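Probable transcriptional regulator PhnF (Escherichia coli, PDB 2FA1) is encoded in an operon for alkylphosphonate uptake and C-P lyase and probably regulates transcription; this is its C-terminal effector-binding domain. Local coordinates at residues G59-D71 / P141-I154. Residues are numbered along the deposited sequence; the frame is centred on the assembly and turned at random.
Sequences GVALCLIDHYFAD and PAEYSVSLTRADMI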
ATOM      1  N   GLY A  59     -16.220 -19.299  -2.580  1.00 11.30           N
ATOM      2  CA  GLY A  59     -15.890 -19.924  -1.312  1.00 13.98           C
ATOM      3  C   GLY A  59     -14.534 -19.580  -0.703  1.00 14.69           C
ATOM      4  O   GLY A  59     -14.291 -19.990   0.476  1.00 16.28           O
ATOM      5  N   VAL A  60     -13.612 -18.982  -1.501  1.00 12.07           N
ATOM      6  CA  VAL A  60     -12.230 -18.788  -1.092  1.00 12.22           C
ATOM      7  C   VAL A  60     -12.201 -17.428  -0.424  1.00 11.55           C
ATOM      8  O   VAL A  60     -12.533 -16.421  -1.021  1.00 11.22           O
ATOM      9  CB  VAL A  60     -11.260 -18.836  -2.320  1.00 12.21           C
ATOM     10  CG1 VAL A  60      -9.845 -18.456  -1.874  1.00 12.58           C
ATOM     11  CG2 VAL A  60     -11.292 -20.264  -2.982  1.00 12.83           C
ATOM     12  N   ALA A  61     -11.768 -17.420   0.831  1.00 10.79           N
ATOM     13  CA  ALA A  61     -11.681 -16.128   1.566  1.00  9.12           C
ATOM     14  C   ALA A  61     -10.543 -15.267   1.001  1.00 10.34           C
ATOM     15  O   ALA A  61      -9.386 -15.737   0.915  1.00 10.68           O
ATOM     16  CB  ALA A  61     -11.331 -16.430   3.083  1.00 10.14           C
ATOM     17  N   LEU A  62     -10.839 -14.010   0.746  1.00 10.88           N
ATOM     18  CA  LEU A  62      -9.837 -13.128   0.152  1.00 11.10           C
ATOM     19  C   LEU A  62      -9.435 -11.980   1.041  1.00 12.05           C
ATOM     20  O   LEU A  62      -8.278 -11.582   1.067  1.00 12.97           O
ATOM     21  CB  LEU A  62     -10.411 -12.535  -1.125  1.00 11.92           C
ATOM     22  CG  LEU A  62     -10.616 -13.520  -2.270  1.00 16.17           C
ATOM     23  CD1 LEU A  62     -10.724 -12.704  -3.515  1.00 20.23           C
ATOM     24  CD2 LEU A  62      -9.589 -14.556  -2.388  1.00 19.93           C
ATOM     25  N   CYS A  63     -10.443 -11.350   1.660  1.00 14.11           N
ATOM     26  CA  CYS A  63     -10.197 -10.071   2.354  1.00 14.36           C
ATOM     27  C   CYS A  63     -11.045 -10.038   3.628  1.00 13.75           C
ATOM     28  O   CYS A  63     -12.281 -10.081   3.547  1.00 14.88           O
ATOM     29  CB  CYS A  63     -10.657  -8.888   1.448  1.00 11.56           C
ATOM     30  SG  CYS A  63     -10.306  -7.341   2.426  1.00 20.38           S
ATOM     31  N   LEU A  64     -10.400  -9.970   4.800  1.00 12.24           N
ATOM     32  CA  LEU A  64     -11.128  -9.940   6.050  1.00 12.16           C
ATOM     33  C   LEU A  64     -10.909  -8.520   6.605  1.00 12.31           C
ATOM     34  O   LEU A  64      -9.794  -8.064   6.555  1.00 13.86           O
ATOM     35  CB  LEU A  64     -10.382 -10.857   7.009  1.00 13.92           C
ATOM     36  CG  LEU A  64     -10.867 -10.802   8.455  1.00 19.18           C
ATOM     37  CD1 LEU A  64     -12.201 -11.607   8.402  1.00 21.65           C
ATOM     38  CD2 LEU A  64      -9.803 -11.462   9.374  1.00 27.83           C
ATOM     39  N   ILE A  65     -11.952  -7.847   7.107  1.00  9.48           N
ATOM     40  CA  ILE A  65     -11.727  -6.498   7.716  1.00  9.86           C
ATOM     41  C   ILE A  65     -12.428  -6.476   9.074  1.00 11.60           C
ATOM     42  O   ILE A  65     -13.591  -6.888   9.176  1.00 12.36           O
ATOM     43  CB  ILE A  65     -12.345  -5.424   6.830  1.00 11.89           C
ATOM     44  CG1 ILE A  65     -11.858  -5.547   5.363  1.00 13.52           C
ATOM     45  CG2 ILE A  65     -12.021  -3.965   7.346  1.00 12.59           C
ATOM     46  CD1 ILE A  65     -12.416  -4.495   4.383  1.00 16.81           C
ATOM     47  N   ASP A  66     -11.723  -5.954  10.082  1.00 10.53           N
ATOM     48  CA  ASP A  66     -12.281  -5.692  11.395  1.00 10.24           C
ATOM     49  C   ASP A  66     -12.520  -4.211  11.466  1.00 10.60           C
ATOM     50  O   ASP A  66     -11.569  -3.467  11.245  1.00 12.22           O
ATOM     51  CB  ASP A  66     -11.333  -6.189  12.465  1.00 11.90           C
ATOM     52  CG  ASP A  66     -11.426  -7.717  12.595  1.00 14.04           C
ATOM     53  OD1 ASP A  66     -12.464  -8.243  13.003  1.00 13.30           O
ATOM     54  OD2 ASP A  66     -10.448  -8.392  12.245  1.00 22.45           O
ATOM     55  N   HIS A  67     -13.738  -3.787  11.735  1.00  9.78           N
ATOM     56  CA  HIS A  67     -14.056  -2.332  11.752  1.00 11.38           C
ATOM     57  C   HIS A  67     -14.488  -2.009  13.225  1.00 11.90           C
ATOM     58  O   HIS A  67     -15.307  -2.713  13.787  1.00 12.04           O
ATOM     59  CB  HIS A  67     -15.330  -2.112  10.974  1.00 12.38           C
ATOM     60  CG  HIS A  67     -15.246  -2.540   9.560  1.00 15.16           C
ATOM     61  ND1 HIS A  67     -14.964  -1.680   8.522  1.00 18.53           N
ATOM     62  CD2 HIS A  67     -15.547  -3.729   9.015  1.00 15.95           C
ATOM     63  CE1 HIS A  67     -15.010  -2.370   7.380  1.00 15.92           C
ATOM     64  NE2 HIS A  67     -15.369  -3.607   7.648  1.00 17.33           N
ATOM     65  N   TYR A  68     -13.972  -0.900  13.796  1.00 10.56           N
ATOM     66  CA  TYR A  68     -14.210  -0.694  15.239  1.00 11.06           C
ATOM     67  C   TYR A  68     -14.699   0.786  15.266  1.00 10.64           C
ATOM     68  O   TYR A  68     -14.022   1.713  14.685  1.00 12.62           O
ATOM     69  CB  TYR A  68     -12.902  -0.724  15.992  1.00 13.19           C
ATOM     70  CG  TYR A  68     -12.251  -2.088  15.975  1.00 12.29           C
ATOM     71  CD1 TYR A  68     -12.677  -3.074  16.808  1.00 15.77           C
ATOM     72  CD2 TYR A  68     -11.195  -2.344  15.074  1.00 12.38           C
ATOM     73  CE1 TYR A  68     -12.079  -4.323  16.783  1.00 15.88           C
ATOM     74  CE2 TYR A  68     -10.561  -3.641  15.063  1.00 10.76           C
ATOM     75  CZ  TYR A  68     -11.036  -4.595  15.917  1.00 12.89           C
ATOM     76  OH  TYR A  68     -10.433  -5.879  15.881  1.00 16.93           O
ATOM     77  N   PHE A  69     -15.917   0.987  15.765  1.00 11.43           N
ATOM     78  CA  PHE A  69     -16.511   2.341  15.789  1.00 12.42           C
ATOM     79  C   PHE A  69     -16.593   2.833  17.226  1.00 12.17           C
ATOM     80  O   PHE A  69     -16.982   2.090  18.089  1.00 13.04           O
ATOM     81  CB  PHE A  69     -17.939   2.309  15.223  1.00 11.53           C
ATOM     82  CG  PHE A  69     -18.000   1.900  13.794  1.00 12.55           C
ATOM     83  CD1 PHE A  69     -18.037   2.921  12.815  1.00 15.59           C
ATOM     84  CD2 PHE A  69     -17.983   0.565  13.421  1.00 13.95           C
ATOM     85  CE1 PHE A  69     -18.094   2.554  11.443  1.00 14.49           C
ATOM     86  CE2 PHE A  69     -18.053   0.196  12.062  1.00 14.16           C
ATOM     87  CZ  PHE A  69     -18.063   1.150  11.086  1.00 12.74           C
ATOM     88  N   ALA A  70     -16.255   4.087  17.464  1.00 11.43           N
ATOM     89  CA  ALA A  70     -16.321   4.632  18.872  1.00 14.08           C
ATOM     90  C   ALA A  70     -17.710   5.087  19.299  1.00 14.04           C
ATOM     91  O   ALA A  70     -17.943   5.154  20.509  1.00 14.49           O
ATOM     92  CB  ALA A  70     -15.363   5.908  19.007  1.00 13.82           C
ATOM     93  N   ASP A  71     -18.584   5.472  18.336  1.00 14.39           N
ATOM     94  CA  ASP A  71     -19.852   6.067  18.709  1.00 13.25           C
ATOM     95  C   ASP A  71     -20.901   5.005  18.890  1.00 13.22           C
ATOM     96  O   ASP A  71     -21.451   4.474  17.874  1.00 12.48           O
ATOM     97  CB  ASP A  71     -20.255   7.072  17.661  1.00 12.96           C
ATOM     98  CG  ASP A  71     -21.480   7.880  18.077  1.00 17.96           C
ATOM     99  OD1 ASP A  71     -22.244   7.402  18.959  1.00 15.57           O
ATOM    100  OD2 ASP A  71     -21.675   8.969  17.462  1.00 22.19           O
ATOM    101  N   PRO A 141     -11.324  10.165  15.765  1.00 35.00           N
ATOM    102  CA  PRO A 141     -11.787   9.381  14.581  1.00 31.18           C
ATOM    103  C   PRO A 141     -13.135   8.703  14.876  1.00 26.70           C
ATOM    104  O   PRO A 141     -13.487   8.542  16.061  1.00 25.93           O
ATOM    105  CB  PRO A 141     -10.704   8.310  14.361  1.00 31.75           C
ATOM    106  CG  PRO A 141      -9.590   8.652  15.308  1.00 34.59           C
ATOM    107  CD  PRO A 141     -10.051   9.676  16.334  1.00 34.42           C
ATOM    108  N   ALA A 142     -13.837   8.329  13.804  1.00 22.82           N
ATOM    109  CA  ALA A 142     -15.121   7.659  13.927  1.00 18.87           C
ATOM    110  C   ALA A 142     -14.854   6.160  13.912  1.00 17.87           C
ATOM    111  O   ALA A 142     -15.538   5.400  14.592  1.00 15.76           O
ATOM    112  CB  ALA A 142     -16.090   8.053  12.793  1.00 19.00           C
ATOM    113  N   GLU A 143     -13.861   5.741  13.121  1.00 15.89           N
ATOM    114  CA  GLU A 143     -13.760   4.284  12.806  1.00 14.42           C
ATOM    115  C   GLU A 143     -12.285   3.951  12.567  1.00 15.43           C
ATOM    116  O   GLU A 143     -11.594   4.756  11.909  1.00 15.87           O
ATOM    117  CB  GLU A 143     -14.516   3.908  11.551  1.00 15.24           C
ATOM    118  CG  GLU A 143     -14.419   2.345  11.140  1.00 16.73           C
ATOM    119  CD  GLU A 143     -14.463   2.102   9.676  1.00 23.52           C
ATOM    120  OE1 GLU A 143     -14.885   1.031   9.258  1.00 22.14           O
ATOM    121  OE2 GLU A 143     -13.975   2.890   8.850  1.00 28.38           O
ATOM    122  N   TYR A 144     -11.867   2.800  13.106  1.00 13.25           N
ATOM    123  CA  TYR A 144     -10.511   2.266  12.861  1.00 13.58           C
ATOM    124  C   TYR A 144     -10.791   0.921  12.163  1.00 14.41           C
ATOM    125  O   TYR A 144     -11.579   0.129  12.733  1.00 13.71           O
ATOM    126  CB  TYR A 144      -9.907   1.964  14.199  1.00 13.91           C
ATOM    127  CG  TYR A 144      -8.612   1.193  14.184  1.00 13.88           C
ATOM    128  CD1 TYR A 144      -7.600   1.569  13.268  1.00 14.63           C
ATOM    129  CD2 TYR A 144      -8.395   0.152  15.055  1.00 16.24           C
ATOM    130  CE1 TYR A 144      -6.274   0.894  13.300  1.00 15.08           C
ATOM    131  CE2 TYR A 144      -7.111  -0.542  15.049  1.00 16.37           C
ATOM    132  CZ  TYR A 144      -6.106  -0.149  14.180  1.00 18.92           C
ATOM    133  OH  TYR A 144      -4.849  -0.775  14.165  1.00 19.76           O
ATOM    134  N   SER A 145     -10.094   0.676  11.033  1.00 13.52           N
ATOM    135  CA  SER A 145     -10.351  -0.628  10.384  1.00 13.67           C
ATOM    136  C   SER A 145      -9.025  -1.277  10.086  1.00 14.82           C
ATOM    137  O   SER A 145      -8.039  -0.591   9.779  1.00 12.49           O
ATOM    138  CB  SER A 145     -11.161  -0.468   9.136  1.00 17.49           C
ATOM    139  OG  SER A 145     -10.440   0.072   8.090  1.00 18.56           O
ATOM    140  N   VAL A 146      -9.012  -2.608  10.125  1.00 12.93           N
ATOM    141  CA  VAL A 146      -7.791  -3.327   9.848  1.00 11.97           C
ATOM    142  C   VAL A 146      -8.187  -4.409   8.843  1.00 13.48           C
ATOM    143  O   VAL A 146      -8.977  -5.298   9.220  1.00 13.19           O
ATOM    144  CB  VAL A 146      -7.327  -4.051  11.117  1.00 13.16           C
ATOM    145  CG1 VAL A 146      -5.944  -4.898  10.871  1.00 16.04           C
ATOM    146  CG2 VAL A 146      -7.225  -3.073  12.357  1.00 16.86           C
ATOM    147  N   SER A 147      -7.644  -4.299   7.639  1.00 12.59           N
ATOM    148  CA  SER A 147      -7.946  -5.221   6.539  1.00 12.95           C
ATOM    149  C   SER A 147      -6.790  -6.195   6.437  1.00 14.50           C
ATOM    150  O   SER A 147      -5.614  -5.783   6.462  1.00 14.30           O
ATOM    151  CB  SER A 147      -7.945  -4.376   5.245  1.00 13.86           C
ATOM    152  OG  SER A 147      -8.315  -5.149   4.162  1.00 19.91           O
ATOM    153  N   LEU A 148      -7.083  -7.476   6.233  1.00 10.78           N
ATOM    154  CA  LEU A 148      -6.015  -8.474   5.988  1.00 11.93           C
ATOM    155  C   LEU A 148      -6.444  -9.185   4.707  1.00 11.30           C
ATOM    156  O   LEU A 148      -7.575  -9.664   4.605  1.00 12.47           O
ATOM    157  CB  LEU A 148      -5.945  -9.534   7.121  1.00 11.48           C
ATOM    158  CG  LEU A 148      -5.623  -8.963   8.495  1.00 16.14           C
ATOM    159  CD1 LEU A 148      -5.755 -10.168   9.377  1.00 19.26           C
ATOM    160  CD2 LEU A 148      -4.251  -8.486   8.397  1.00 17.56           C
ATOM    161  N   THR A 149      -5.595  -9.066   3.669  0.50 11.64           N
ATOM    162  CA  THR A 149      -5.895  -9.583   2.351  0.50 11.73           C
ATOM    163  C   THR A 149      -4.825 -10.500   1.845  0.50 11.27           C
ATOM    164  O   THR A 149      -3.660 -10.196   1.880  0.50  7.64           O
ATOM    165  CB  THR A 149      -5.950  -8.508   1.266  0.50 12.58           C
ATOM    166  OG1 THR A 149      -4.765  -7.663   1.338  0.50 13.61           O
ATOM    167  CG2 THR A 149      -7.168  -7.626   1.333  0.50 13.48           C
ATOM    168  N   ARG A 150      -5.249 -11.618   1.277  1.00 12.07           N
ATOM    169  CA  ARG A 150      -4.272 -12.576   0.759  1.00 12.45           C
ATOM    170  C   ARG A 150      -3.483 -11.889  -0.366  1.00 13.77           C
ATOM    171  O   ARG A 150      -4.026 -11.429  -1.389  1.00 15.80           O
ATOM    172  CB  ARG A 150      -5.086 -13.762   0.107  1.00 13.82           C
ATOM    173  CG  ARG A 150      -5.555 -14.795   1.179  1.00 13.09           C
ATOM    174  CD  ARG A 150      -6.238 -15.972   0.394  1.00 13.79           C
ATOM    175  NE  ARG A 150      -5.278 -16.687  -0.485  1.00 17.50           N
ATOM    176  CZ  ARG A 150      -5.462 -17.955  -0.887  1.00 19.68           C
ATOM    177  NH1 ARG A 150      -6.450 -18.722  -0.409  1.00 16.13           N
ATOM    178  NH2 ARG A 150      -4.533 -18.554  -1.673  1.00 21.58           N
ATOM    179  N   ALA A 151      -2.175 -11.774  -0.149  1.00 13.43           N
ATOM    180  CA  ALA A 151      -1.396 -11.060  -1.117  1.00 14.55           C
ATOM    181  C   ALA A 151      -1.199 -11.837  -2.409  1.00 16.43           C
ATOM    182  O   ALA A 151      -0.822 -11.233  -3.430  1.00 20.57           O
ATOM    183  CB  ALA A 151      -0.058 -10.710  -0.499  1.00 14.17           C
ATOM    184  N   ASP A 152      -1.464 -13.161  -2.383  1.00 16.10           N
ATOM    185  CA  ASP A 152      -1.447 -13.873  -3.643  1.00 18.47           C
ATOM    186  C   ASP A 152      -2.659 -13.633  -4.555  1.00 20.38           C
ATOM    187  O   ASP A 152      -2.644 -14.137  -5.704  1.00 22.84           O
ATOM    188  CB  ASP A 152      -1.158 -15.371  -3.435  1.00 20.01           C
ATOM    189  CG  ASP A 152      -2.232 -16.094  -2.652  1.00 24.87           C
ATOM    190  OD1 ASP A 152      -3.037 -15.417  -2.015  1.00 24.51           O
ATOM    191  OD2 ASP A 152      -2.259 -17.360  -2.604  1.00 28.70           O
ATOM    192  N   MET A 153      -3.656 -12.861  -4.114  0.50 18.14           N
ATOM    193  CA  MET A 153      -4.916 -12.702  -4.827  0.50 18.17           C
ATOM    194  C   MET A 153      -5.370 -11.241  -5.016  0.50 18.18           C
ATOM    195  O   MET A 153      -6.227 -10.889  -5.848  0.50 17.59           O
ATOM    196  CB  MET A 153      -5.999 -13.512  -4.095  0.50 18.34           C
ATOM    197  CG  MET A 153      -5.732 -14.998  -4.076  0.50 16.65           C
ATOM    198  SD  MET A 153      -6.044 -15.730  -5.702  0.50 12.43           S
ATOM    199  CE  MET A 153      -7.606 -14.981  -5.944  0.50 16.09           C
ATOM    200  N   ILE A 154      -4.808 -10.348  -4.230  1.00 19.31           N
ATOM    201  CA  ILE A 154      -5.236  -8.926  -4.368  1.00 19.35           C
ATOM    202  C   ILE A 154      -4.062  -7.969  -4.348  1.00 21.32           C
ATOM    203  O   ILE A 154      -3.169  -8.161  -3.498  1.00 21.53           O
ATOM    204  CB  ILE A 154      -6.236  -8.548  -3.246  1.00 21.14           C
ATOM    205  CG1 ILE A 154      -7.649  -9.138  -3.445  1.00 20.21           C
ATOM    206  CG2 ILE A 154      -6.435  -7.005  -3.196  1.00 20.13           C
ATOM    207  CD1 ILE A 154      -8.509  -9.104  -2.147  1.00 21.18           C
TER
HETATM  208  O   HOH W   1      -8.489 -18.200   1.625  1.00 12.17           O
HETATM  209  O   HOH W   2      -8.361  -7.761  10.669  1.00 19.81           O
HETATM  210  O   HOH W   3     -17.991   5.999  15.433  1.00 16.70           O
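With CG of Glu143 anti to the backbone N (chi1 179°) and the chain bent at chi2, its carboxylate swings alongside His67, whose imidazole stands beside its own backbone N. The two belong to antiparallel neighbours, strands 60-69 and 143-150, the central pair of the six-stranded sheet of the UTRA domain; their segment axes run at 167°. His67 ND1 donates to Glu143 OE1 over 2.8 Å, nearly along the C-O axis of the acceptor and close to the ring plane, and the ring and carboxylate planes are only 10° apart. NE2 of His67 is hydrogen-bonded to Thr53, while Glu143 also receives His87 at OE1 and Asn133 at OE2, so three hydrogen bonds hold the carboxylate. The aliphatic part of the same glutamate serves Phe69: Glu143 CG lies over one face of the phenyl ring, 3.9 Å from its centroid, a CH-pi contact.

Backbone evidence for the pairing is regular. Leu64 with Leu148, Asp66 with Val146 and Tyr68 with Tyr144 are hydrogen-bonded pairs, each closed by two N-H···O bonds, and non-hydrogen-bonded pairs alternate with them. On the face bearing Tyr68 and Tyr144, the two side chains run side by side, CD2 of Tyr68 3.8 Å from CD2 of Tyr144; the Tyr68 ring is stacked with His50. A water bridges Asp66 OD2 and Val146 O, while OD1 of Asp66 takes a salt bridge from Arg52 and a hydrogen bond from His50.

Near residue 62 the ladder continues with Arg150 N donating to Leu62 O over 3.0 Å. The side chain of Arg150 grips Asp152 side-on: NE meets OD1, and NH2 reaches OD2 at 2.7 Å. Arg150 NH1 donates to a water 2.9 Å away that also lies 2.7 Å from Ala61 O.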